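Local coordinates for protein alpha-2,3-sialyltransferase (Campylobacter jejuni, PDB 2P2V) that is an alpha-2,3-sialyltransferase, probably moving sialic acid from its CMP-activated donor to an acceptor sugar, at residues E132-A135 against Y136-N140; N107-L110 against H111-N115; F53-K56 against Y57-G60. All blocks are in the same frame, centred on the assembly; numbering follows the deposited sequence.

This chain, the N-terminal piece of a longer protein, holds its sialyltransferase region, an alpha/beta domain built on a parallel sheet. Contact 3 (53-60) comes first, then contact 2 (107-115), then contact 1 (132-140). Contact 3 sits in the loop between strands 44-48 and 62-68, contact 2 in the helix between strands 90-96 and 121-122, and contact 1 in helix 131-144. The centres of contacts 1 and 2 are about 23 Å apart, whereas that of contact 3 is about 33 Å and 32 Å from theirs, across the chain's centre. Contacts 1 and 2 also meet between subunits: K138 of one copy hydrogen-bonds N115 O of another, so the two helices help build the tetramer.

Contact 1: residues E132-A135 against Y136-N140; sequences EFYA and YIKYN. With EDO (1,2-ethanediol), chain J.
F133 and I137, one helical turn apart, make the tight part of this contact. The CG2 methyl of I137 sits over one face of the F133 ring, 3.7 Å from the centroid and 24° off the ring normal, a CH-pi contact displaced toward the rim at CZ. I137 places CG1 between its backbone N and carbonyl carbon (chi1 67°), which leaves CG2 beside the N, facing back along the helix to the phenyl. Y136 comes in on the same side, past the CD1/CE1 rim: its ring is tilted 41° from that of F133, with the two CD1 atoms 4.1 Å apart, so the pair is neither stacked nor edge-to-face. Beneath them run regular i to i+4 bonds, such as I137 N to F133 O at 2.8 Å. The segment belongs to helix 131-144, which lays F133 and Y136 against L217 and L216 of helix 207-221, where Y136 OH also bonds E212. Round the helix, K138 stretches its chain across one face of the Y134 ring, with CD over the rim and CE 3.5 Å from CZ of Y134. The bond from K138 NZ to Y134 OH is weak at 3.3 Å; the ammonium is held more firmly by N100 O and by N115 O of the second subunit. Y139 also turns to that subunit, where its hydroxyl bonds H78. Packing is looser at E132, which is partly exposed. Its extended side chain runs off the helix, and OE1 takes a 2.6 Å hydrogen bond from O2 of an ethanediol, probably a crystallisation additive, that also bonds I220 O.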
loop_
_atom_site.group_PDB
_atom_site.type_symbol
_atom_site.label_atom_id
_atom_site.label_comp_id
_atom_site.label_asym_id
_atom_site.label_seq_id
_atom_site.Cartn_x
_atom_site.Cartn_y
_atom_site.Cartn_z
ATOM N N GLU A 132 -14.533 -6.543 19.384
ATOM C CA GLU A 132 -14.335 -6.511 20.796
ATOM C C GLU A 132 -13.347 -7.613 21.252
ATOM O O GLU A 132 -12.440 -7.348 22.078
ATOM C CB GLU A 132 -15.693 -6.619 21.511
ATOM C CG GLU A 132 -15.535 -6.779 23.005
ATOM C CD GLU A 132 -16.835 -6.632 23.803
ATOM O OE1 GLU A 132 -17.907 -6.481 23.162
ATOM O OE2 GLU A 132 -16.730 -6.685 25.063
ATOM N N PHE A 133 -13.492 -8.815 20.695
ATOM C CA PHE A 133 -12.682 -9.985 21.119
ATOM C C PHE A 133 -11.233 -9.751 20.663
ATOM O O PHE A 133 -10.253 -9.955 21.440
ATOM C CB PHE A 133 -13.214 -11.274 20.501
ATOM C CG PHE A 133 -12.422 -12.477 20.903
ATOM C CD1 PHE A 133 -12.568 -13.039 22.168
ATOM C CD2 PHE A 133 -11.461 -13.027 20.005
ATOM C CE1 PHE A 133 -11.824 -14.163 22.560
ATOM C CE2 PHE A 133 -10.661 -14.170 20.414
ATOM C CZ PHE A 133 -10.837 -14.721 21.662
ATOM N N TYR A 134 -11.107 -9.221 19.466
ATOM C CA TYR A 134 -9.761 -8.948 18.877
ATOM C C TYR A 134 -8.999 -7.918 19.693
ATOM O O TYR A 134 -7.804 -8.079 19.962
ATOM C CB TYR A 134 -9.932 -8.438 17.464
ATOM C CG TYR A 134 -8.663 -8.408 16.609
ATOM C CD1 TYR A 134 -8.238 -7.241 16.000
ATOM C CD2 TYR A 134 -8.034 -9.623 16.273
ATOM C CE1 TYR A 134 -7.149 -7.251 15.078
ATOM C CE2 TYR A 134 -6.911 -9.644 15.382
ATOM C CZ TYR A 134 -6.499 -8.470 14.801
ATOM O OH TYR A 134 -5.411 -8.500 13.918
ATOM N N ALA A 135 -9.665 -6.822 20.094
ATOM C CA ALA A 135 -9.025 -5.861 20.971
ATOM C C ALA A 135 -8.673 -6.456 22.320
ATOM O O ALA A 135 -7.627 -6.126 22.911
ATOM C CB ALA A 135 -9.914 -4.595 21.140
ATOM N N TYR A 136 -9.540 -7.316 22.855
ATOM C CA TYR A 136 -9.268 -7.950 24.142
ATOM C C TYR A 136 -8.056 -8.903 24.082
ATOM O O TYR A 136 -7.166 -8.877 24.979
ATOM C CB TYR A 136 -10.556 -8.706 24.585
ATOM C CG TYR A 136 -10.365 -9.888 25.500
ATOM C CD1 TYR A 136 -10.257 -11.158 24.984
ATOM C CD2 TYR A 136 -10.357 -9.743 26.894
ATOM C CE1 TYR A 136 -10.094 -12.248 25.789
ATOM C CE2 TYR A 136 -10.206 -10.869 27.747
ATOM C CZ TYR A 136 -10.088 -12.115 27.160
ATOM O OH TYR A 136 -9.924 -13.258 27.912
ATOM N N ILE A 137 -7.960 -9.690 23.028
ATOM C CA ILE A 137 -6.739 -10.603 22.923
ATOM C C ILE A 137 -5.485 -9.819 22.668
ATOM O O ILE A 137 -4.405 -10.190 23.181
ATOM C CB ILE A 137 -6.958 -11.787 21.956
ATOM C CG1 ILE A 137 -7.100 -11.352 20.456
ATOM C CG2 ILE A 137 -8.200 -12.638 22.408
ATOM C CD1 ILE A 137 -7.138 -12.535 19.433
ATOM N N LYS A 138 -5.557 -8.736 21.895
ATOM C CA LYS A 138 -4.321 -7.940 21.703
ATOM C C LYS A 138 -3.866 -7.246 22.958
ATOM O O LYS A 138 -2.643 -7.221 23.234
ATOM C CB LYS A 138 -4.466 -6.950 20.530
ATOM C CG LYS A 138 -4.713 -7.692 19.189
ATOM C CD LYS A 138 -4.283 -6.802 18.061
ATOM C CE LYS A 138 -3.824 -7.668 16.932
ATOM N NZ LYS A 138 -3.249 -6.926 15.826
ATOM N N TYR A 139 -4.810 -6.714 23.736
ATOM C CA TYR A 139 -4.485 -6.027 24.979
ATOM C C TYR A 139 -3.807 -7.046 25.918
ATOM O O TYR A 139 -2.756 -6.774 26.504
ATOM C CB TYR A 139 -5.758 -5.479 25.655
ATOM C CG TYR A 139 -5.501 -4.762 26.963
ATOM C CD1 TYR A 139 -4.590 -3.701 27.035
ATOM C CD2 TYR A 139 -6.209 -5.107 28.148
ATOM C CE1 TYR A 139 -4.361 -3.020 28.239
ATOM C CE2 TYR A 139 -5.978 -4.411 29.364
ATOM C CZ TYR A 139 -5.042 -3.395 29.406
ATOM O OH TYR A 139 -4.756 -2.687 30.569
ATOM N N ASN A 140 -4.404 -8.210 26.052
ATOM C CA ASN A 140 -3.783 -9.237 26.952
ATOM C C ASN A 140 -2.459 -9.803 26.471
ATOM O O ASN A 140 -1.532 -9.985 27.289
ATOM C CB ASN A 140 -4.724 -10.379 27.194
ATOM C CG ASN A 140 -5.796 -10.023 28.132
ATOM O OD1 ASN A 140 -5.543 -9.616 29.253
ATOM N ND2 ASN A 140 -7.008 -10.128 27.679
HETATM C C1 EDO J . -22.146 -7.202 22.862
HETATM O O1 EDO J . -22.702 -8.444 22.437
HETATM C C2 EDO J . -21.312 -7.487 24.102
HETATM O O2 EDO J . -20.306 -6.477 24.204
#

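Contact 2: residues N107-L110 against H111-N115; sequences NDFL and HQFYN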
loop_
_atom_site.group_PDB
_atom_site.type_symbol
_atom_site.label_atom_id
_atom_site.label_comp_id
_atom_site.label_asym_id
_atom_site.label_seq_id
_atom_site.Cartn_x
_atom_site.Cartn_y
_atom_site.Cartn_z
ATOM N N ASN A 107 7.233 -8.768 9.634
ATOM C CA ASN A 107 6.709 -8.005 8.481
ATOM C C ASN A 107 6.853 -8.762 7.192
ATOM O O ASN A 107 5.912 -8.829 6.390
ATOM C CB ASN A 107 7.436 -6.659 8.342
ATOM C CG ASN A 107 7.146 -5.718 9.474
ATOM O OD1 ASN A 107 6.293 -5.966 10.353
ATOM N ND2 ASN A 107 7.835 -4.582 9.450
ATOM N N ASP A 108 8.033 -9.366 6.977
ATOM C CA ASP A 108 8.245 -10.099 5.738
ATOM C C ASP A 108 7.370 -11.332 5.633
ATOM O O ASP A 108 6.923 -11.632 4.569
ATOM C CB ASP A 108 9.694 -10.550 5.559
ATOM C CG ASP A 108 10.631 -9.411 5.025
ATOM O OD1 ASP A 108 10.152 -8.393 4.464
ATOM O OD2 ASP A 108 11.874 -9.577 5.163
ATOM N N PHE A 109 7.186 -12.062 6.729
ATOM C CA PHE A 109 6.311 -13.245 6.718
ATOM C C PHE A 109 4.930 -12.812 6.239
ATOM O O PHE A 109 4.361 -13.442 5.334
ATOM C CB PHE A 109 6.161 -13.851 8.108
ATOM C CG PHE A 109 5.224 -15.043 8.141
ATOM C CD1 PHE A 109 5.669 -16.318 7.797
ATOM C CD2 PHE A 109 3.884 -14.886 8.494
ATOM C CE1 PHE A 109 4.772 -17.429 7.767
ATOM C CE2 PHE A 109 2.975 -15.973 8.471
ATOM C CZ PHE A 109 3.399 -17.245 8.128
ATOM N N LEU A 110 4.395 -11.767 6.850
ATOM C CA LEU A 110 2.979 -11.384 6.485
ATOM C C LEU A 110 2.882 -10.832 5.085
ATOM O O LEU A 110 1.918 -11.130 4.351
ATOM C CB LEU A 110 2.383 -10.403 7.497
ATOM C CG LEU A 110 2.162 -10.980 8.916
ATOM C CD1 LEU A 110 1.681 -9.911 9.873
ATOM C CD2 LEU A 110 1.172 -12.170 8.913
ATOM N N HIS A 111 3.873 -10.029 4.705
ATOM C CA HIS A 111 3.965 -9.376 3.382
ATOM C C HIS A 111 4.028 -10.368 2.231
ATOM O O HIS A 111 3.411 -10.177 1.169
ATOM C CB HIS A 111 5.195 -8.444 3.318
ATOM C CG HIS A 111 5.420 -7.812 1.975
ATOM N ND1 HIS A 111 6.414 -8.229 1.104
ATOM C CD2 HIS A 111 4.797 -6.778 1.362
ATOM C CE1 HIS A 111 6.382 -7.483 0.014
ATOM N NE2 HIS A 111 5.402 -6.603 0.142
ATOM N N GLN A 112 4.785 -11.448 2.435
ATOM C CA GLN A 112 5.055 -12.438 1.392
ATOM C C GLN A 112 4.171 -13.641 1.529
ATOM O O GLN A 112 4.242 -14.503 0.712
ATOM C CB GLN A 112 6.503 -12.950 1.500
ATOM C CG GLN A 112 7.426 -11.800 1.308
ATOM C CD GLN A 112 8.879 -12.224 1.340
ATOM O OE1 GLN A 112 9.717 -11.599 0.689
ATOM N NE2 GLN A 112 9.188 -13.276 2.112
ATOM N N PHE A 113 3.323 -13.688 2.563
ATOM C CA PHE A 113 2.496 -14.869 2.771
ATOM C C PHE A 113 1.783 -15.363 1.546
ATOM O O PHE A 113 1.912 -16.535 1.181
ATOM C CB PHE A 113 1.465 -14.635 3.924
ATOM C CG PHE A 113 0.696 -15.853 4.247
ATOM C CD1 PHE A 113 1.219 -16.838 5.093
ATOM C CD2 PHE A 113 -0.560 -16.070 3.662
ATOM C CE1 PHE A 113 0.523 -17.992 5.395
ATOM C CE2 PHE A 113 -1.220 -17.211 3.929
ATOM C CZ PHE A 113 -0.732 -18.176 4.830
ATOM N N TYR A 114 0.926 -14.525 0.932
ATOM C CA TYR A 114 0.194 -14.984 -0.203
ATOM C C TYR A 114 1.050 -15.217 -1.422
ATOM O O TYR A 114 0.659 -15.945 -2.323
ATOM C CB TYR A 114 -0.915 -13.969 -0.519
ATOM C CG TYR A 114 -1.978 -13.993 0.535
ATOM C CD1 TYR A 114 -2.644 -15.175 0.832
ATOM C CD2 TYR A 114 -2.313 -12.823 1.240
ATOM C CE1 TYR A 114 -3.663 -15.190 1.836
ATOM C CE2 TYR A 114 -3.303 -12.836 2.249
ATOM C CZ TYR A 114 -3.969 -14.015 2.529
ATOM O OH TYR A 114 -4.973 -14.064 3.498
ATOM N N ASN A 115 2.249 -14.616 -1.447
ATOM C CA ASN A 115 3.165 -14.862 -2.557
ATOM C C ASN A 115 3.576 -16.338 -2.570
ATOM O O ASN A 115 3.665 -16.929 -3.624
ATOM C CB ASN A 115 4.431 -13.945 -2.440
ATOM C CG ASN A 115 4.082 -12.460 -2.423
ATOM O OD1 ASN A 115 3.697 -11.913 -1.411
ATOM N ND2 ASN A 115 4.214 -11.829 -3.525
HETATM O O HOH W 1 8.736 -8.577 2.005
#
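F109 and F113 set CG opposite their own backbone nitrogens (chi1 178° and -175°), a setting that lays two rings one turn apart side by side, pointing the same way from the helix. This is helix 107-116, the crossover of a beta-alpha-beta unit between the parallel strands 90-96 and 121-122, and the two phenyls lie on the face turned to the sheet. They meet at CZ of F109 and CD1 of F113, 3.8 Å apart. CZ approaches the edge of the F113 ring near its plane, yet the planes stand at 56° and the centroids 5.7 Å apart, an oblique pairing rather than a stack. Both rings rest on C96 of strand 90-96; F109 also reaches Y273 and L277 of helix 268-283, while F113 continues to L122 and to the rings of F73 and F117.

The backbone starts as a regular helix, with H111 N bonded to N107 O at 2.9 Å and Q112 N to D108 O at 3.0 Å. It then kinks: the regular i to i+4 bonds are missing at the amides of Y114 and N115, N115 N makes a weak bond to Q112 O, and F113 N gives L110 O a weak bond of 3.4 Å. Q112 lays its extended chain alongside D108, CG coming 3.3 Å from D108 O, and passes its amide NE2 to Q276 of helix 268-283.

On the exposed side a water sits between D108 and H111. H111 has two deposited conformers, which makes its short link to this water doubtful; the water donates to D108 OD1 at 2.8 Å.

Contact 3: residues F53-K56 against Y57-G60; sequences FEDK and YYLG
D55 and Y58 are tied by the shortest hydrogen bond between the two halves of this loop: Y58 OH donates to D55 OD1 at 2.6 Å, on the syn side of the carboxylate and 27° out of its plane. D55 holds CG between its backbone N and carbonyl carbon (chi1 64°), and this brings OD1 round to the phenol. A long, weak ion pair with K32 also reaches OD1.

Backbone bonds fold the chain twice in succession. Y57 is the centre of an inverse gamma turn, closed by Y58 N to K56 O at 2.8 Å, with the donor standing above the carbonyl plane. A type I beta turn follows at once, G60 N reaching Y57 O at 3.1 Å. K56 N is buried here with no partner in the model.

A water joins the same turn to E54. It donates to E54 OE2 and to G60 O, and it accepts from L59 N at 2.9 Å. The carboxylate is further gripped by a salt bridge from R47 to OE1 and a hydrogen bond from Y89 to OE2, so several bonds fix its rotation.

K56 CB makes a CH-pi contact over one face of the Y58 ring, 4.0 Å from the centroid. E54 slides past the other way, its CB 3.9 Å from Y58 CD2.

The loop connects strand 44-48 to strand 62-68 in the Rossmann-like parallel sheet. R47 anchors it to the first of these, L59 packs on I23 and A25 of strand 21-25, and Y57 lies edge-to-face with Y89, just ahead of strand 90-96.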
loop_
_atom_site.group_PDB
_atom_site.type_symbol
_atom_site.label_atom_id
_atom_site.label_comp_id
_atom_site.label_asym_id
_atom_site.label_seq_id
_atom_site.Cartn_x
_atom_site.Cartn_y
_atom_site.Cartn_z
ATOM N N PHE A 53 -1.021 -36.784 12.916
ATOM C CA PHE A 53 -0.330 -37.745 13.792
ATOM C C PHE A 53 -1.298 -38.823 14.312
ATOM O O PHE A 53 -0.855 -39.919 14.705
ATOM C CB PHE A 53 0.298 -37.040 14.985
ATOM C CG PHE A 53 1.671 -36.431 14.730
ATOM C CD1 PHE A 53 1.978 -35.785 13.531
ATOM C CD2 PHE A 53 2.642 -36.463 15.729
ATOM C CE1 PHE A 53 3.225 -35.180 13.337
ATOM C CE2 PHE A 53 3.931 -35.888 15.530
ATOM C CZ PHE A 53 4.206 -35.249 14.330
ATOM N N GLU A 54 -2.605 -38.537 14.293
ATOM C CA GLU A 54 -3.631 -39.494 14.739
ATOM C C GLU A 54 -3.517 -40.828 14.015
ATOM O O GLU A 54 -3.316 -40.870 12.798
ATOM C CB GLU A 54 -5.062 -38.915 14.573
ATOM C CG GLU A 54 -5.519 -38.758 13.131
ATOM C CD GLU A 54 -6.883 -38.095 13.010
ATOM O OE1 GLU A 54 -7.435 -37.718 14.068
ATOM O OE2 GLU A 54 -7.417 -37.962 11.861
ATOM N N ASP A 55 -3.665 -41.919 14.779
ATOM C CA ASP A 55 -3.534 -43.290 14.252
ATOM C C ASP A 55 -4.851 -43.804 13.654
ATOM O O ASP A 55 -4.881 -44.786 12.908
ATOM C CB ASP A 55 -2.997 -44.221 15.362
ATOM C CG ASP A 55 -3.947 -44.356 16.558
ATOM O OD1 ASP A 55 -4.454 -43.343 17.102
ATOM O OD2 ASP A 55 -4.180 -45.507 16.981
ATOM N N LYS A 56 -5.948 -43.130 13.965
ATOM C CA LYS A 56 -7.226 -43.475 13.362
ATOM C C LYS A 56 -7.902 -42.186 12.964
ATOM O O LYS A 56 -7.569 -41.119 13.466
ATOM C CB LYS A 56 -8.141 -44.234 14.362
ATOM C CG LYS A 56 -7.465 -45.440 15.038
ATOM C CD LYS A 56 -8.383 -46.142 16.018
ATOM C CE LYS A 56 -7.665 -47.382 16.547
ATOM N NZ LYS A 56 -8.484 -48.000 17.615
ATOM N N TYR A 57 -8.884 -42.288 12.091
ATOM C CA TYR A 57 -9.622 -41.119 11.698
ATOM C C TYR A 57 -10.650 -40.751 12.757
ATOM O O TYR A 57 -11.853 -40.912 12.512
ATOM C CB TYR A 57 -10.301 -41.337 10.360
ATOM C CG TYR A 57 -9.333 -41.354 9.191
ATOM C CD1 TYR A 57 -8.690 -40.164 8.765
ATOM C CD2 TYR A 57 -9.049 -42.544 8.511
ATOM C CE1 TYR A 57 -7.814 -40.168 7.696
ATOM C CE2 TYR A 57 -8.153 -42.563 7.440
ATOM C CZ TYR A 57 -7.550 -41.365 7.039
ATOM O OH TYR A 57 -6.697 -41.370 5.984
ATOM N N TYR A 58 -10.187 -40.200 13.882
ATOM C CA TYR A 58 -11.112 -39.872 15.010
ATOM C C TYR A 58 -12.263 -38.935 14.679
ATOM O O TYR A 58 -13.300 -38.958 15.359
ATOM C CB TYR A 58 -10.374 -39.435 16.260
ATOM C CG TYR A 58 -9.436 -40.507 16.782
ATOM C CD1 TYR A 58 -9.939 -41.649 17.467
ATOM C CD2 TYR A 58 -8.053 -40.407 16.596
ATOM C CE1 TYR A 58 -9.062 -42.661 17.944
ATOM C CE2 TYR A 58 -7.177 -41.404 17.081
ATOM C CZ TYR A 58 -7.695 -42.525 17.753
ATOM O OH TYR A 58 -6.827 -43.493 18.212
ATOM N N LEU A 59 -12.104 -38.098 13.647
ATOM C CA LEU A 59 -13.200 -37.241 13.204
ATOM C C LEU A 59 -13.469 -37.358 11.698
ATOM O O LEU A 59 -14.056 -36.472 11.088
ATOM C CB LEU A 59 -12.931 -35.795 13.627
ATOM C CG LEU A 59 -13.292 -35.488 15.076
ATOM C CD1 LEU A 59 -12.913 -34.055 15.389
ATOM C CD2 LEU A 59 -14.815 -35.684 15.288
ATOM N N GLY A 60 -13.063 -38.479 11.103
ATOM C CA GLY A 60 -13.327 -38.737 9.699
ATOM C C GLY A 60 -12.244 -38.096 8.830
ATOM O O GLY A 60 -11.233 -37.596 9.342
HETATM O O HOH W 2 -9.856 -37.721 11.845
#